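Local coordinates for putative uncharacterized protein (Ustilago maydis, PDB 4GNX), which probably serves as the small OB-fold subunit of replication protein A, the heterotrimer that binds single-stranded DNA, at residues T50-T64 / S73-V85. Residues are numbered along the deposited sequence; the frame is centred on the assembly and turned at random.
Sequences TPDSDVSSSTFVEVT and SFQANQIREFTTV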
loop_
_atom_site.group_PDB
_atom_site.type_symbol
_atom_site.label_atom_id
_atom_site.label_comp_id
_atom_site.label_asym_id
_atom_site.label_seq_id
_atom_site.Cartn_x
_atom_site.Cartn_y
_atom_site.Cartn_z
ATOM N N THR A 50 -24.516 29.973 0.736
ATOM C CA THR A 50 -24.285 31.308 0.176
ATOM C C THR A 50 -25.170 31.544 -1.061
ATOM O O THR A 50 -25.432 30.615 -1.828
ATOM C CB THR A 50 -22.778 31.479 -0.172
ATOM O OG1 THR A 50 -22.043 31.671 1.031
ATOM C CG2 THR A 50 -22.500 32.679 -1.050
ATOM N N PRO A 51 -25.653 32.784 -1.244
ATOM C CA PRO A 51 -26.401 33.182 -2.436
ATOM C C PRO A 51 -25.834 32.656 -3.762
ATOM O O PRO A 51 -26.569 32.084 -4.570
ATOM C CB PRO A 51 -26.332 34.706 -2.388
ATOM C CG PRO A 51 -26.263 35.015 -0.934
ATOM C CD PRO A 51 -25.702 33.828 -0.210
ATOM N N ASP A 52 -24.543 32.851 -3.992
ATOM C CA ASP A 52 -23.923 32.279 -5.184
ATOM C C ASP A 52 -23.352 30.890 -4.905
ATOM O O ASP A 52 -22.291 30.745 -4.279
ATOM C CB ASP A 52 -22.870 33.215 -5.796
ATOM C CG ASP A 52 -22.048 33.955 -4.752
ATOM O OD1 ASP A 52 -21.372 33.310 -3.917
ATOM O OD2 ASP A 52 -22.073 35.203 -4.795
ATOM N N SER A 53 -24.089 29.872 -5.351
ATOM C CA SER A 53 -23.641 28.481 -5.289
ATOM C C SER A 53 -24.423 27.652 -6.305
ATOM O O SER A 53 -25.653 27.667 -6.298
ATOM C CB SER A 53 -23.807 27.923 -3.879
ATOM O OG SER A 53 -23.007 28.650 -2.957
ATOM N N ASP A 54 -23.707 26.965 -7.199
ATOM C CA ASP A 54 -24.339 26.101 -8.214
ATOM C C ASP A 54 -24.222 24.620 -7.841
ATOM O O ASP A 54 -24.124 23.739 -8.712
ATOM C CB ASP A 54 -23.809 26.385 -9.638
ATOM C CG ASP A 54 -22.308 26.090 -9.805
ATOM O OD1 ASP A 54 -21.748 26.495 -10.855
ATOM O OD2 ASP A 54 -21.686 25.460 -8.913
ATOM N N VAL A 55 -24.230 24.376 -6.530
ATOM C CA VAL A 55 -24.207 23.041 -5.933
ATOM C C VAL A 55 -25.188 22.076 -6.612
ATOM O O VAL A 55 -24.873 20.908 -6.822
ATOM C CB VAL A 55 -24.485 23.120 -4.407
ATOM C CG1 VAL A 55 -24.736 21.746 -3.811
ATOM C CG2 VAL A 55 -23.335 23.796 -3.674
ATOM N N SER A 56 -26.365 22.574 -6.979
ATOM C CA SER A 56 -27.380 21.767 -7.660
ATOM C C SER A 56 -26.810 20.769 -8.692
ATOM O O SER A 56 -27.222 19.606 -8.724
ATOM C CB SER A 56 -28.468 22.660 -8.286
ATOM O OG SER A 56 -27.909 23.795 -8.929
ATOM N N SER A 57 -25.852 21.209 -9.506
ATOM C CA SER A 57 -25.353 20.379 -10.600
ATOM C C SER A 57 -24.050 19.645 -10.261
ATOM O O SER A 57 -23.158 19.520 -11.110
ATOM C CB SER A 57 -25.212 21.214 -11.877
ATOM O OG SER A 57 -24.457 22.384 -11.625
ATOM N N SER A 58 -23.955 19.137 -9.029
ATOM C CA SER A 58 -22.740 18.444 -8.568
ATOM C C SER A 58 -23.007 17.348 -7.528
ATOM O O SER A 58 -23.917 17.463 -6.716
ATOM C CB SER A 58 -21.741 19.450 -8.009
ATOM O OG SER A 58 -22.029 19.750 -6.666
ATOM N N THR A 59 -22.194 16.299 -7.536
ATOM C CA THR A 59 -22.564 15.091 -6.819
ATOM C C THR A 59 -22.005 15.094 -5.395
ATOM O O THR A 59 -22.758 15.008 -4.423
ATOM C CB THR A 59 -22.155 13.815 -7.590
ATOM O OG1 THR A 59 -22.099 14.083 -9.000
ATOM C CG2 THR A 59 -23.145 12.694 -7.335
ATOM N N PHE A 60 -20.690 15.194 -5.272
ATOM C CA PHE A 60 -20.093 15.302 -3.956
ATOM C C PHE A 60 -19.519 16.664 -3.781
ATOM O O PHE A 60 -19.005 17.257 -4.716
ATOM C CB PHE A 60 -19.001 14.286 -3.742
ATOM C CG PHE A 60 -19.468 12.870 -3.829
ATOM C CD1 PHE A 60 -19.668 12.256 -5.069
ATOM C CD2 PHE A 60 -19.684 12.133 -2.677
ATOM C CE1 PHE A 60 -20.079 10.941 -5.157
ATOM C CE2 PHE A 60 -20.085 10.810 -2.758
ATOM C CZ PHE A 60 -20.288 10.216 -3.999
ATOM N N VAL A 61 -19.584 17.145 -2.554
ATOM C CA VAL A 61 -19.188 18.500 -2.276
ATOM C C VAL A 61 -18.364 18.579 -0.988
ATOM O O VAL A 61 -18.537 17.744 -0.094
ATOM C CB VAL A 61 -20.453 19.354 -2.197
ATOM C CG1 VAL A 61 -21.227 19.033 -0.928
ATOM C CG2 VAL A 61 -20.105 20.819 -2.284
ATOM N N GLU A 62 -17.440 19.538 -0.905
ATOM C CA GLU A 62 -16.714 19.788 0.363
ATOM C C GLU A 62 -17.045 21.167 0.877
ATOM O O GLU A 62 -16.746 22.167 0.223
ATOM C CB GLU A 62 -15.186 19.640 0.234
ATOM C CG GLU A 62 -14.459 19.746 1.573
ATOM C CD GLU A 62 -12.942 19.900 1.442
ATOM O OE1 GLU A 62 -12.450 21.053 1.322
ATOM O OE2 GLU A 62 -12.210 18.874 1.478
ATOM N N VAL A 63 -17.655 21.221 2.056
ATOM C CA VAL A 63 -18.056 22.518 2.621
ATOM C C VAL A 63 -17.150 22.928 3.746
ATOM O O VAL A 63 -16.889 22.120 4.642
ATOM C CB VAL A 63 -19.467 22.484 3.211
ATOM C CG1 VAL A 63 -19.766 23.816 3.877
ATOM C CG2 VAL A 63 -20.472 22.131 2.133
ATOM N N THR A 64 -16.669 24.161 3.699
ATOM C CA THR A 64 -16.079 24.748 4.881
ATOM C C THR A 64 -17.173 25.609 5.471
ATOM O O THR A 64 -17.712 26.500 4.801
ATOM C CB THR A 64 -14.790 25.559 4.602
ATOM O OG1 THR A 64 -13.801 24.722 3.988
ATOM C CG2 THR A 64 -14.197 26.060 5.881
ATOM N N SER A 73 -26.849 21.952 11.973
ATOM C CA SER A 73 -27.121 22.907 10.900
ATOM C C SER A 73 -25.794 23.602 10.677
ATOM O O SER A 73 -24.811 23.280 11.348
ATOM C CB SER A 73 -28.228 23.906 11.303
ATOM O OG SER A 73 -28.997 24.387 10.195
ATOM N N PHE A 74 -25.754 24.571 9.766
ATOM C CA PHE A 74 -24.480 24.933 9.178
ATOM C C PHE A 74 -24.411 26.151 8.281
ATOM O O PHE A 74 -25.064 26.164 7.246
ATOM C CB PHE A 74 -24.167 23.806 8.279
ATOM C CG PHE A 74 -22.867 23.244 8.524
ATOM C CD1 PHE A 74 -22.757 22.065 9.231
ATOM C CD2 PHE A 74 -21.745 23.899 8.067
ATOM C CE1 PHE A 74 -21.529 21.513 9.466
ATOM C CE2 PHE A 74 -20.505 23.363 8.300
ATOM C CZ PHE A 74 -20.397 22.161 8.997
ATOM N N GLN A 75 -23.579 27.135 8.620
ATOM C CA GLN A 75 -23.474 28.328 7.782
ATOM C C GLN A 75 -22.270 28.158 6.862
ATOM O O GLN A 75 -21.143 28.308 7.311
ATOM C CB GLN A 75 -23.421 29.636 8.623
ATOM C CG GLN A 75 -23.480 30.961 7.838
ATOM C CD GLN A 75 -24.136 32.151 8.585
ATOM O OE1 GLN A 75 -24.243 32.167 9.823
ATOM N NE2 GLN A 75 -24.579 33.166 7.816
ATOM N N ALA A 76 -22.518 27.836 5.587
ATOM C CA ALA A 76 -21.441 27.664 4.608
ATOM C C ALA A 76 -20.629 28.936 4.429
ATOM O O ALA A 76 -21.191 29.995 4.206
ATOM C CB ALA A 76 -21.987 27.188 3.257
ATOM N N ASN A 77 -19.307 28.810 4.536
ATOM C CA ASN A 77 -18.382 29.885 4.199
ATOM C C ASN A 77 -17.947 29.677 2.744
ATOM O O ASN A 77 -18.203 30.520 1.884
ATOM C CB ASN A 77 -17.187 29.938 5.180
ATOM C CG ASN A 77 -17.571 30.446 6.599
ATOM O OD1 ASN A 77 -18.492 31.262 6.776
ATOM N ND2 ASN A 77 -16.835 29.983 7.614
ATOM N N GLN A 78 -17.333 28.524 2.466
ATOM C CA GLN A 78 -16.860 28.178 1.120
ATOM C C GLN A 78 -17.299 26.799 0.706
ATOM O O GLN A 78 -17.717 26.004 1.523
ATOM C CB GLN A 78 -15.339 28.287 0.994
ATOM C CG GLN A 78 -14.852 29.673 0.586
ATOM C CD GLN A 78 -15.200 30.089 -0.862
ATOM O OE1 GLN A 78 -14.409 30.785 -1.530
ATOM N NE2 GLN A 78 -16.391 29.688 -1.347
ATOM N N ILE A 79 -17.221 26.511 -0.580
ATOM C CA ILE A 79 -17.686 25.220 -1.071
ATOM C C ILE A 79 -16.841 24.727 -2.271
ATOM O O ILE A 79 -16.551 25.496 -3.197
ATOM C CB ILE A 79 -19.207 25.247 -1.419
ATOM C CG1 ILE A 79 -20.098 25.690 -0.225
ATOM C CG2 ILE A 79 -19.648 23.884 -1.915
ATOM C CD1 ILE A 79 -20.541 27.158 -0.207
ATOM N N ARG A 80 -16.478 23.441 -2.233
ATOM C CA ARG A 80 -15.651 22.766 -3.236
ATOM C C ARG A 80 -16.369 21.614 -3.989
ATOM O O ARG A 80 -16.929 20.728 -3.364
ATOM C CB ARG A 80 -14.427 22.195 -2.526
ATOM C CG ARG A 80 -13.091 22.562 -3.143
ATOM C CD ARG A 80 -13.048 22.386 -4.669
ATOM N NE ARG A 80 -13.933 23.325 -5.397
ATOM C CZ ARG A 80 -13.767 23.760 -6.651
ATOM N NH1 ARG A 80 -12.724 23.388 -7.396
ATOM N NH2 ARG A 80 -14.660 24.602 -7.156
ATOM N N GLU A 81 -16.324 21.597 -5.317
ATOM C CA GLU A 81 -16.927 20.514 -6.109
ATOM C C GLU A 81 -16.039 19.252 -6.204
ATOM O O GLU A 81 -14.855 19.330 -5.895
ATOM C CB GLU A 81 -17.213 21.044 -7.511
ATOM C CG GLU A 81 -18.485 20.511 -8.145
ATOM C CD GLU A 81 -18.370 19.039 -8.460
ATOM O OE1 GLU A 81 -17.581 18.688 -9.369
ATOM O OE2 GLU A 81 -19.043 18.235 -7.775
ATOM N N PHE A 82 -16.604 18.102 -6.617
ATOM C CA PHE A 82 -15.811 16.890 -7.023
ATOM C C PHE A 82 -16.333 16.062 -8.202
ATOM O O PHE A 82 -16.143 16.431 -9.349
ATOM C CB PHE A 82 -15.644 15.920 -5.884
ATOM C CG PHE A 82 -15.451 16.566 -4.581
ATOM C CD1 PHE A 82 -16.199 16.191 -3.512
ATOM C CD2 PHE A 82 -14.495 17.533 -4.417
ATOM C CE1 PHE A 82 -16.009 16.762 -2.283
ATOM C CE2 PHE A 82 -14.295 18.128 -3.194
ATOM C CZ PHE A 82 -15.062 17.739 -2.124
ATOM N N THR A 83 -16.983 14.943 -7.869
ATOM C CA THR A 83 -17.376 13.809 -8.754
ATOM C C THR A 83 -17.269 13.871 -10.280
ATOM O O THR A 83 -16.180 13.766 -10.864
ATOM C CB THR A 83 -18.837 13.433 -8.490
ATOM O OG1 THR A 83 -19.243 13.985 -7.229
ATOM C CG2 THR A 83 -19.057 11.881 -8.586
ATOM N N THR A 84 -18.456 13.974 -10.896
ATOM C CA THR A 84 -18.694 13.857 -12.332
ATOM C C THR A 84 -20.096 14.436 -12.608
ATOM O O THR A 84 -20.826 14.780 -11.663
ATOM C CB THR A 84 -18.680 12.374 -12.792
ATOM O OG1 THR A 84 -17.929 11.571 -11.869
ATOM C CG2 THR A 84 -18.104 12.225 -14.223
ATOM N N VAL A 85 -20.450 14.561 -13.893
ATOM C CA VAL A 85 -21.818 14.926 -14.327
ATOM C C VAL A 85 -22.324 14.020 -15.462
ATOM O O VAL A 85 -21.607 13.140 -15.948
ATOM C CB VAL A 85 -21.936 16.415 -14.756
ATOM C CG1 VAL A 85 -23.218 16.665 -15.557
ATOM C CG2 VAL A 85 -21.865 17.342 -13.547
#
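V55 meets I79 at roughly a right angle, its CG2 lying 4.1 Å from CG2 of the isoleucine, and so brings the 3-10 turn of the loop over the second strand. A little further on, S58 lies alongside the carboxyl end of E81, while its own OG is held within the loop by a hydrogen bond to V55 O. Where the strand begins, the pairing is ragged: the bond from F82 N to F60 O is weak, and the ring of F82 passes obliquely by that carbonyl. A regular antiparallel ladder then takes over. E62 N donates to R80 O over 2.8 Å, nearly straight at 166°, and R80 N answers to E62 O. This hairpin, 60-68 with 73-81, forms part of the curled sheet of an OB fold, the first strand also pairing with 20-31. The E62 side chain leaves the same face of the sheet as R80: CG stands anti to the backbone N (chi1 -174°) and the extended chain carries the carboxylate to the hydroxyls of Y90 and Y117 of a neighbouring subunit, where two hydrogen bonds would probably favour the charged form. V63 faces the side of the sheet shared with I79, its CG1 reaching A76 CB at 4.1 Å and its CG2 approaching I79 CG1. At T64 the ladder is interrupted by a classic beta bulge, since T64 O accepts from both N77 N, at 2.8 Å, and Q78 N, at 3.1 Å, just where the second strand turns its corner. T64 N completes the pairing with Q78 O, and the hydroxyl of T64 bonds to R22 on the adjoining strand.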